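Local coordinates for putative iron-regulated protein A (Parabacteroides distasonis ATCC 8503, PDB 4ECG) that is of unknown function but binds calcium ions and belongs to the imelysin-like family, which includes putative metallopeptidases, at residues Y14-L19 against D327-V332; S23-T28 against T319-P324; N297-G302 against S314-T319. All coordinates share one frame; numbering follows the deposited sequence.

Contact 1 of 3, residues Y14-L19 against D327-V332; sequences YDFKNL and DSLMVV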
loop_
_atom_site.group_PDB
_atom_site.type_symbol
_atom_site.label_atom_id
_atom_site.label_comp_id
_atom_site.label_asym_id
_atom_site.label_seq_id
_atom_site.Cartn_x
_atom_site.Cartn_y
_atom_site.Cartn_z
ATOM N N TYR A 14 13.080 25.223 14.794
ATOM C CA TYR A 14 13.542 24.436 13.604
ATOM C C TYR A 14 12.457 23.644 12.883
ATOM O O TYR A 14 11.603 23.032 13.502
ATOM C CB TYR A 14 14.635 23.412 13.933
ATOM C CG TYR A 14 15.888 23.998 14.510
ATOM C CD1 TYR A 14 16.613 24.990 13.824
ATOM C CD2 TYR A 14 16.357 23.568 15.761
ATOM C CE1 TYR A 14 17.739 25.540 14.385
ATOM C CE2 TYR A 14 17.495 24.106 16.314
ATOM C CZ TYR A 14 18.171 25.080 15.626
ATOM O OH TYR A 14 19.296 25.574 16.208
ATOM N N ASP A 15 12.543 23.615 11.559
ATOM C CA ASP A 15 11.706 22.739 10.728
ATOM C C ASP A 15 12.557 22.129 9.584
ATOM O O ASP A 15 13.756 22.389 9.493
ATOM C CB ASP A 15 10.448 23.486 10.228
ATOM C CG ASP A 15 10.753 24.578 9.197
ATOM O OD1 ASP A 15 11.776 24.544 8.503
ATOM O OD2 ASP A 15 9.938 25.490 9.050
ATOM N N PHE A 16 11.949 21.320 8.726
ATOM C CA PHE A 16 12.689 20.643 7.661
ATOM C C PHE A 16 13.435 21.532 6.664
ATOM O O PHE A 16 14.458 21.103 6.143
ATOM C CB PHE A 16 11.744 19.752 6.866
ATOM C CG PHE A 16 11.268 18.546 7.627
ATOM C CD1 PHE A 16 12.183 17.636 8.148
ATOM C CD2 PHE A 16 9.916 18.310 7.798
ATOM C CE1 PHE A 16 11.776 16.512 8.832
ATOM C CE2 PHE A 16 9.485 17.191 8.509
ATOM C CZ PHE A 16 10.416 16.282 9.020
ATOM N N LYS A 17 12.928 22.742 6.410
ATOM C CA LYS A 17 13.530 23.714 5.480
ATOM C C LYS A 17 14.440 24.734 6.188
ATOM O O LYS A 17 14.952 25.627 5.554
ATOM C CB LYS A 17 12.415 24.448 4.689
ATOM C CG LYS A 17 11.887 23.676 3.453
ATOM C CD LYS A 17 10.388 23.925 3.121
ATOM C CE LYS A 17 10.116 24.936 1.985
ATOM N NZ LYS A 17 8.957 24.522 1.121
ATOM N N ASN A 18 14.614 24.595 7.511
ATOM C CA ASN A 18 15.418 25.505 8.363
ATOM C C ASN A 18 16.073 24.637 9.442
ATOM O O ASN A 18 15.608 24.565 10.579
ATOM C CB ASN A 18 14.564 26.594 9.056
ATOM C CG ASN A 18 13.847 27.508 8.073
ATOM O OD1 ASN A 18 14.402 28.503 7.609
ATOM N ND2 ASN A 18 12.585 27.181 7.764
ATOM N N LEU A 19 17.128 23.937 9.049
ATOM C CA LEU A 19 17.819 23.022 9.919
ATOM C C LEU A 19 19.110 23.647 10.410
ATOM O O LEU A 19 19.646 24.587 9.776
ATOM C CB LEU A 19 18.127 21.719 9.181
ATOM C CG LEU A 19 16.925 20.821 8.938
ATOM C CD1 LEU A 19 17.232 19.955 7.739
ATOM C CD2 LEU A 19 16.571 19.964 10.149
ATOM N N ASP A 327 16.601 14.211 12.314
ATOM C CA ASP A 327 16.040 12.915 12.733
ATOM C C ASP A 327 14.886 13.104 13.741
ATOM O O ASP A 327 13.817 12.466 13.672
ATOM C CB ASP A 327 17.098 12.016 13.375
ATOM C CG ASP A 327 16.476 10.809 14.044
ATOM O OD1 ASP A 327 15.880 10.006 13.311
ATOM O OD2 ASP A 327 16.536 10.674 15.281
ATOM N N SER A 328 15.132 13.980 14.695
ATOM C CA SER A 328 14.162 14.243 15.722
ATOM C C SER A 328 12.914 14.825 15.068
ATOM O O SER A 328 11.813 14.445 15.432
ATOM C CB SER A 328 14.778 15.180 16.731
ATOM O OG SER A 328 13.854 15.432 17.728
ATOM N N LEU A 329 13.077 15.680 14.055
ATOM C CA LEU A 329 11.901 16.233 13.368
ATOM C C LEU A 329 11.090 15.148 12.573
ATOM O O LEU A 329 9.862 15.269 12.418
ATOM C CB LEU A 329 12.307 17.390 12.453
ATOM C CG LEU A 329 12.523 18.766 13.063
ATOM C CD1 LEU A 329 13.093 19.634 11.943
ATOM C CD2 LEU A 329 11.248 19.403 13.683
HETATM N N MSE A 330 11.799 14.126 12.076
HETATM C CA MSE A 330 11.243 12.984 11.379
HETATM C C MSE A 330 10.530 12.031 12.288
HETATM O O MSE A 330 9.465 11.503 11.921
HETATM C CB MSE A 330 12.325 12.178 10.658
HETATM C CG MSE A 330 12.812 12.780 9.320
HETATM SE SE MSE A 330 11.555 12.636 7.882
HETATM C CE MSE A 330 10.817 10.880 8.193
ATOM N N VAL A 331 11.125 11.770 13.446
ATOM C CA VAL A 331 10.462 10.963 14.464
ATOM C C VAL A 331 9.085 11.588 14.790
ATOM O O VAL A 331 8.080 10.911 14.706
ATOM C CB VAL A 331 11.358 10.819 15.733
ATOM C CG1 VAL A 331 10.571 10.213 16.908
ATOM C CG2 VAL A 331 12.606 10.015 15.374
ATOM N N VAL A 332 9.060 12.889 15.103
ATOM C CA VAL A 332 7.831 13.618 15.438
ATOM C C VAL A 332 6.848 13.536 14.263
ATOM O O VAL A 332 5.675 13.243 14.435
ATOM C CB VAL A 332 8.147 15.108 15.835
ATOM C CG1 VAL A 332 6.917 16.020 15.714
ATOM C CG2 VAL A 332 8.775 15.201 17.257
#
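Asp15 and Leu329 mark the closest approach of the two backbones, their CA atoms 7.0 Å apart where an irregular N-terminal segment bends over a regular helix. A type I beta turn from Asp15 to Asn18 shapes the segment 14-19, whereas 327-332 keeps its helical bonds. No hydrogen bond joins the two, so apolar side chains carry the contact. Leu329 points at the turn and divides its branches: Leu329 CD1 lies 3.5 Å from Asp15 C, and Leu329 CD2 lies 3.7 Å from Tyr14 O. The forked end of leucine lets one side chain touch both Tyr14 and Asp15. Leu19 CD2 meets the same Leu329 CD1 at 3.9 Å.

Phe16 passes alongside Leu329 in the opposite direction, bringing its CE1 to 3.8 Å from Leu329 CB, while its CZ comes 3.6 Å from Leu329 O. Selenomethionine Met330 crosses Phe16 at about a right angle. Its selenium sits 4.8 Å from the centroid of the Phe16 ring and 54° off the normal, an oblique Met-aromatic contact; the flexible chain, bent at chi2 and chi3, brings the polarisable selenium there. Behind the contact, Asp15 braces the turn: Asn18 ND2 donates to OD1 of Asp15 on its syn side over 2.9 Å, in a fairly straight bond (161°), and Lys17 N adds a weak one to that oxygen. Helix 355-377 flanks the buried part of the contact, with Phe16 against Thr370, Leu19 against Val374, and Met330 against Leu368 and Leu372.

Contact 2 of 3, residues S23-T28 against T319-P324; sequences SGAKPT and TKMINP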
loop_
_atom_site.group_PDB
_atom_site.type_symbol
_atom_site.label_atom_id
_atom_site.label_comp_id
_atom_site.label_asym_id
_atom_site.label_seq_id
_atom_site.Cartn_x
_atom_site.Cartn_y
_atom_site.Cartn_z
ATOM N N SER A 23 26.203 17.297 11.538
ATOM C CA SER A 23 27.268 17.040 12.532
ATOM C C SER A 23 28.657 17.054 11.890
ATOM O O SER A 23 29.603 17.535 12.469
ATOM C CB SER A 23 27.061 15.713 13.269
ATOM O OG SER A 23 27.381 14.647 12.394
ATOM N N GLY A 24 28.752 16.548 10.671
ATOM C CA GLY A 24 30.023 16.349 9.988
ATOM C C GLY A 24 30.326 14.870 9.825
ATOM O O GLY A 24 31.127 14.511 8.971
ATOM N N ALA A 25 29.712 14.016 10.667
ATOM C CA ALA A 25 29.794 12.557 10.500
ATOM C C ALA A 25 29.066 12.206 9.197
ATOM O O ALA A 25 27.975 12.686 8.962
ATOM C CB ALA A 25 29.151 11.829 11.675
ATOM N N LYS A 26 29.706 11.426 8.337
ATOM C CA LYS A 26 29.065 10.856 7.182
ATOM C C LYS A 26 29.162 9.340 7.259
ATOM O O LYS A 26 30.194 8.807 7.584
ATOM C CB LYS A 26 29.698 11.387 5.898
ATOM C CG LYS A 26 29.650 12.910 5.803
ATOM C CD LYS A 26 29.545 13.430 4.368
ATOM C CE LYS A 26 30.302 14.754 4.194
ATOM N NZ LYS A 26 29.874 15.496 2.973
ATOM N N PRO A 27 28.069 8.633 6.962
ATOM C CA PRO A 27 28.137 7.184 7.070
ATOM C C PRO A 27 29.046 6.539 6.021
ATOM O O PRO A 27 29.169 7.035 4.911
ATOM C CB PRO A 27 26.685 6.749 6.869
ATOM C CG PRO A 27 26.032 7.842 6.106
ATOM C CD PRO A 27 26.756 9.100 6.470
ATOM N N THR A 28 29.661 5.431 6.404
ATOM C CA THR A 28 30.538 4.679 5.544
ATOM C C THR A 28 29.665 3.816 4.661
ATOM O O THR A 28 28.428 3.672 4.882
ATOM C CB THR A 28 31.492 3.766 6.357
ATOM O OG1 THR A 28 30.722 2.882 7.170
ATOM C CG2 THR A 28 32.375 4.565 7.263
ATOM N N THR A 319 20.506 9.002 9.911
ATOM C CA THR A 319 20.076 10.403 9.987
ATOM C C THR A 319 20.444 11.065 11.321
ATOM O O THR A 319 20.923 12.207 11.345
ATOM C CB THR A 319 18.569 10.473 9.787
ATOM O OG1 THR A 319 18.257 9.687 8.645
ATOM C CG2 THR A 319 18.079 11.903 9.625
ATOM N N LYS A 320 20.214 10.362 12.432
ATOM C CA LYS A 320 20.596 10.885 13.748
ATOM C C LYS A 320 22.074 11.297 13.762
ATOM O O LYS A 320 22.415 12.424 14.154
ATOM C CB LYS A 320 20.299 9.841 14.839
ATOM C CG LYS A 320 20.293 10.360 16.276
ATOM C CD LYS A 320 19.807 9.300 17.262
ATOM C CE LYS A 320 20.303 9.588 18.674
ATOM N NZ LYS A 320 19.574 8.756 19.675
HETATM N N MSE A 321 22.929 10.383 13.301
HETATM C CA MSE A 321 24.375 10.598 13.166
HETATM C C MSE A 321 24.703 11.833 12.308
HETATM O O MSE A 321 25.588 12.600 12.657
HETATM C CB MSE A 321 25.014 9.315 12.578
HETATM C CG MSE A 321 26.569 9.289 12.377
HETATM SE SE MSE A 321 27.131 8.134 10.842
HETATM C CE MSE A 321 26.232 6.480 11.508
ATOM N N ILE A 322 23.996 12.023 11.189
ATOM C CA ILE A 322 24.239 13.139 10.239
ATOM C C ILE A 322 23.707 14.467 10.802
ATOM O O ILE A 322 24.413 15.492 10.806
ATOM C CB ILE A 322 23.639 12.857 8.826
ATOM C CG1 ILE A 322 24.270 11.618 8.181
ATOM C CG2 ILE A 322 23.938 13.990 7.860
ATOM C CD1 ILE A 322 23.503 11.048 7.013
ATOM N N ASN A 323 22.483 14.440 11.333
ATOM C CA ASN A 323 21.863 15.641 11.923
ATOM C C ASN A 323 20.787 15.300 12.947
ATOM O O ASN A 323 19.655 15.032 12.557
ATOM C CB ASN A 323 21.285 16.473 10.794
ATOM C CG ASN A 323 20.816 17.820 11.249
ATOM O OD1 ASN A 323 20.099 17.921 12.247
ATOM N ND2 ASN A 323 21.214 18.874 10.532
ATOM N N PRO A 324 21.120 15.292 14.264
ATOM C CA PRO A 324 20.092 14.896 15.291
ATOM C C PRO A 324 18.745 15.625 15.201
ATOM O O PRO A 324 17.716 15.016 15.484
ATOM C CB PRO A 324 20.775 15.197 16.614
ATOM C CG PRO A 324 22.239 15.119 16.325
ATOM C CD PRO A 324 22.423 15.553 14.884
HETATM O O HOH W 1 26.980 15.286 8.974
#
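Ser23 opens an ST turn that docks onto the C-terminal end of helix 315-322, at the carbonyls of Met321 and Ile322 in the last helical turn. Ser23 N donates to Ile322 O over 2.6 Å in an almost straight bond (174°). The side chain reaches the neighbouring carbonyl: chi1 of 74° sets Ser23 OG between the backbone N and the carbonyl carbon, from where Ser23 OG donates to Met321 O at 2.7 Å, in the plane of that carbonyl. The same Ser23 OG accepts from Ala25 N at 3.0 Å, which closes the ST turn. A hydroxyl that can give and take at once fits serine to this corner. Gly24 follows with a phi of 112°, at which a CB would collide with Ser23 O, and this favours glycine. Gly24 N donates to a water 2.8 Å away, which in turn donates to Ala25 O and, at 3.2 Å, to Ile322 O.

Apolar groups continue the contact. The small CB of Ala25 lies 3.7 Å from CG of selenomethionine Met321, whose selenium goes on to Pro27 and lies 4.0 Å from Pro27 CA. Around the same ring, Pro27 CD meets Ile322 CD1 at 3.8 Å, the two side chains crossing at about a right angle. Phe379 also touches both Pro27 and Ile322.

Carbonyls at the end of a helix lack the amide partners of the following turn, and here the N-terminal segment supplies donors instead: Ile322 O is held by an amide and a water, Met321 O by a hydroxyl. Such donors would also be favoured by the partial negative charge of the helix end. Serine and main chain thus fasten the segment, and the alanine and proline cover the apolar flank.

Contact 3 of 3, residues N297-G302 against S314-T319; sequences NAYFGG and SLHALT
Tyr299 and His316 both place CG anti to the backbone N (chi1 -174° and 164°), and with these torsions they meet at a helix-loop-helix junction, where Phe300 joins them in an aromatic cluster. The junction links the C-terminal end of helix 284-300 to the start of helix 315-322. CB of His316 lies over the face of the Tyr299 ring, 4.1 Å from its centroid and 28° off the normal, a CH-pi contact. Phe300 comes from another side: its CE1 stands over a face of the imidazole, 3.7 Å from His316 ND1, with the two rings oblique. The polar ends of Tyr299 and His316 share an outside partner, both OH and ND1 being hydrogen-bonded to Asp327 OD1. An aromatic ring that also carries a polar atom for Asp327, OH in tyrosine and ND1 in histidine, suits this buried place.

The main chains are joined as well. His316 N donates to Tyr299 O over 2.9 Å, and a water donates to Ala298 O at 2.6 Å while accepting from Leu315 N at 2.8 Å. Ser314 is the N-cap of the second helix; its OG accepts from Ala317 N at 3.1 Å and is also bonded to Ser311 O. Near Ser314 CB, Gly301, just after the first helix, leaves helical angles with a positive phi, and a CB there would press tightly on that carbon. Further along, Tyr299 OH lies 3.5 Å from Thr319 CB. Leu315 O takes two bonds from opposite faces of its carbonyl plane, one from Thr319 N and one from Thr319 OG1, the hydroxyl at 2.6 Å.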
loop_
_atom_site.group_PDB
_atom_site.type_symbol
_atom_site.label_atom_id
_atom_site.label_comp_id
_atom_site.label_asym_id
_atom_site.label_seq_id
_atom_site.Cartn_x
_atom_site.Cartn_y
_atom_site.Cartn_z
ATOM N N ASN A 297 8.169 1.736 9.536
ATOM C CA ASN A 297 8.910 0.473 9.548
ATOM C C ASN A 297 10.193 0.606 8.813
ATOM O O ASN A 297 11.219 0.114 9.279
ATOM C CB ASN A 297 8.062 -0.620 8.864
ATOM C CG ASN A 297 6.861 -1.061 9.705
ATOM O OD1 ASN A 297 6.694 -0.680 10.911
ATOM N ND2 ASN A 297 6.008 -1.882 9.079
ATOM N N ALA A 298 10.115 1.231 7.626
ATOM C CA ALA A 298 11.280 1.454 6.763
ATOM C C ALA A 298 12.354 2.294 7.467
ATOM O O ALA A 298 13.534 2.001 7.312
ATOM C CB ALA A 298 10.893 2.168 5.450
ATOM N N TYR A 299 11.938 3.347 8.181
ATOM C CA TYR A 299 12.847 4.344 8.713
ATOM C C TYR A 299 13.543 3.773 9.949
ATOM O O TYR A 299 14.707 4.075 10.201
ATOM C CB TYR A 299 12.064 5.625 9.097
ATOM C CG TYR A 299 12.891 6.815 9.538
ATOM C CD1 TYR A 299 13.681 7.487 8.646
ATOM C CD2 TYR A 299 12.883 7.270 10.870
ATOM C CE1 TYR A 299 14.466 8.539 9.058
ATOM C CE2 TYR A 299 13.659 8.345 11.280
ATOM C CZ TYR A 299 14.439 8.979 10.353
ATOM O OH TYR A 299 15.239 10.062 10.694
ATOM N N PHE A 300 12.794 3.013 10.755
ATOM C CA PHE A 300 13.324 2.461 11.996
ATOM C C PHE A 300 13.863 1.049 11.796
ATOM O O PHE A 300 14.393 0.471 12.707
ATOM C CB PHE A 300 12.259 2.496 13.131
ATOM C CG PHE A 300 11.864 3.888 13.555
ATOM C CD1 PHE A 300 12.775 4.729 14.140
ATOM C CD2 PHE A 300 10.604 4.380 13.320
ATOM C CE1 PHE A 300 12.427 6.032 14.513
ATOM C CE2 PHE A 300 10.234 5.658 13.694
ATOM C CZ PHE A 300 11.163 6.493 14.284
ATOM N N GLY A 301 13.704 0.471 10.616
ATOM C CA GLY A 301 14.410 -0.767 10.311
ATOM C C GLY A 301 13.843 -2.048 10.872
ATOM O O GLY A 301 14.578 -2.991 11.074
ATOM N N GLY A 302 12.534 -2.092 11.095
ATOM C CA GLY A 302 11.837 -3.340 11.441
ATOM C C GLY A 302 10.323 -3.149 11.432
ATOM O O GLY A 302 9.841 -2.030 11.543
ATOM N N SER A 314 19.545 1.371 10.734
ATOM C CA SER A 314 18.339 2.000 10.195
ATOM C C SER A 314 18.683 3.340 9.616
ATOM O O SER A 314 19.704 3.932 9.988
ATOM C CB SER A 314 17.296 2.238 11.304
ATOM O OG SER A 314 17.838 2.881 12.452
ATOM N N LEU A 315 17.796 3.824 8.745
ATOM C CA LEU A 315 17.866 5.183 8.236
ATOM C C LEU A 315 17.785 6.142 9.397
ATOM O O LEU A 315 18.392 7.241 9.355
ATOM C CB LEU A 315 16.728 5.513 7.248
ATOM C CG LEU A 315 16.891 5.010 5.836
ATOM C CD1 LEU A 315 15.590 5.201 5.004
ATOM C CD2 LEU A 315 18.126 5.682 5.270
ATOM N N HIS A 316 17.024 5.758 10.419
ATOM C CA HIS A 316 16.956 6.547 11.649
ATOM C C HIS A 316 18.307 6.767 12.254
ATOM O O HIS A 316 18.679 7.893 12.558
ATOM C CB HIS A 316 16.035 5.877 12.649
ATOM C CG HIS A 316 16.184 6.387 14.046
ATOM N ND1 HIS A 316 15.812 7.624 14.403
ATOM C CD2 HIS A 316 16.680 5.769 15.197
ATOM C CE1 HIS A 316 16.080 7.801 15.729
ATOM N NE2 HIS A 316 16.606 6.663 16.202
ATOM N N ALA A 317 19.063 5.697 12.420
ATOM C CA ALA A 317 20.367 5.808 13.044
ATOM C C ALA A 317 21.257 6.684 12.177
ATOM O O ALA A 317 21.918 7.569 12.693
ATOM C CB ALA A 317 20.998 4.434 13.226
ATOM N N LEU A 318 21.272 6.458 10.860
ATOM C CA LEU A 318 22.182 7.218 10.008
ATOM C C LEU A 318 21.796 8.698 10.009
ATOM O O LEU A 318 22.659 9.559 10.155
ATOM C CB LEU A 318 22.230 6.683 8.587
ATOM C CG LEU A 318 22.867 5.314 8.333
ATOM C CD1 LEU A 318 22.898 5.085 6.815
ATOM C CD2 LEU A 318 24.234 5.184 8.968
ATOM N N THR A 319 20.506 9.002 9.911
ATOM C CA THR A 319 20.076 10.403 9.987
ATOM C C THR A 319 20.444 11.065 11.321
ATOM O O THR A 319 20.923 12.207 11.345
ATOM C CB THR A 319 18.569 10.473 9.787
ATOM O OG1 THR A 319 18.257 9.687 8.645
ATOM C CG2 THR A 319 18.079 11.903 9.625
HETATM O O HOH W 2 16.049 1.825 7.854
#

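How the contacts relate
The three contacts cluster on one side of the chain's centre, with contact centres about 13 to 15 Å apart, and they nest along the sequence: contact 3 inside the loop closed by contact 2, and contact 2 inside that closed by contact 1. Helix 315-322 serves contact 3 at its start and contact 2 at its end, sharing Thr319, while the next helix, 324-343, takes up contact 1. Asp327 bridges contacts 1 and 3, and Pro27 of contact 2 packs on Leu318 of contact 3. Contacts 1 and 2 lay the segment before helix 29-68 across successive C-terminal helices, whereas contact 3 joins helix 284-300 to helix 315-322.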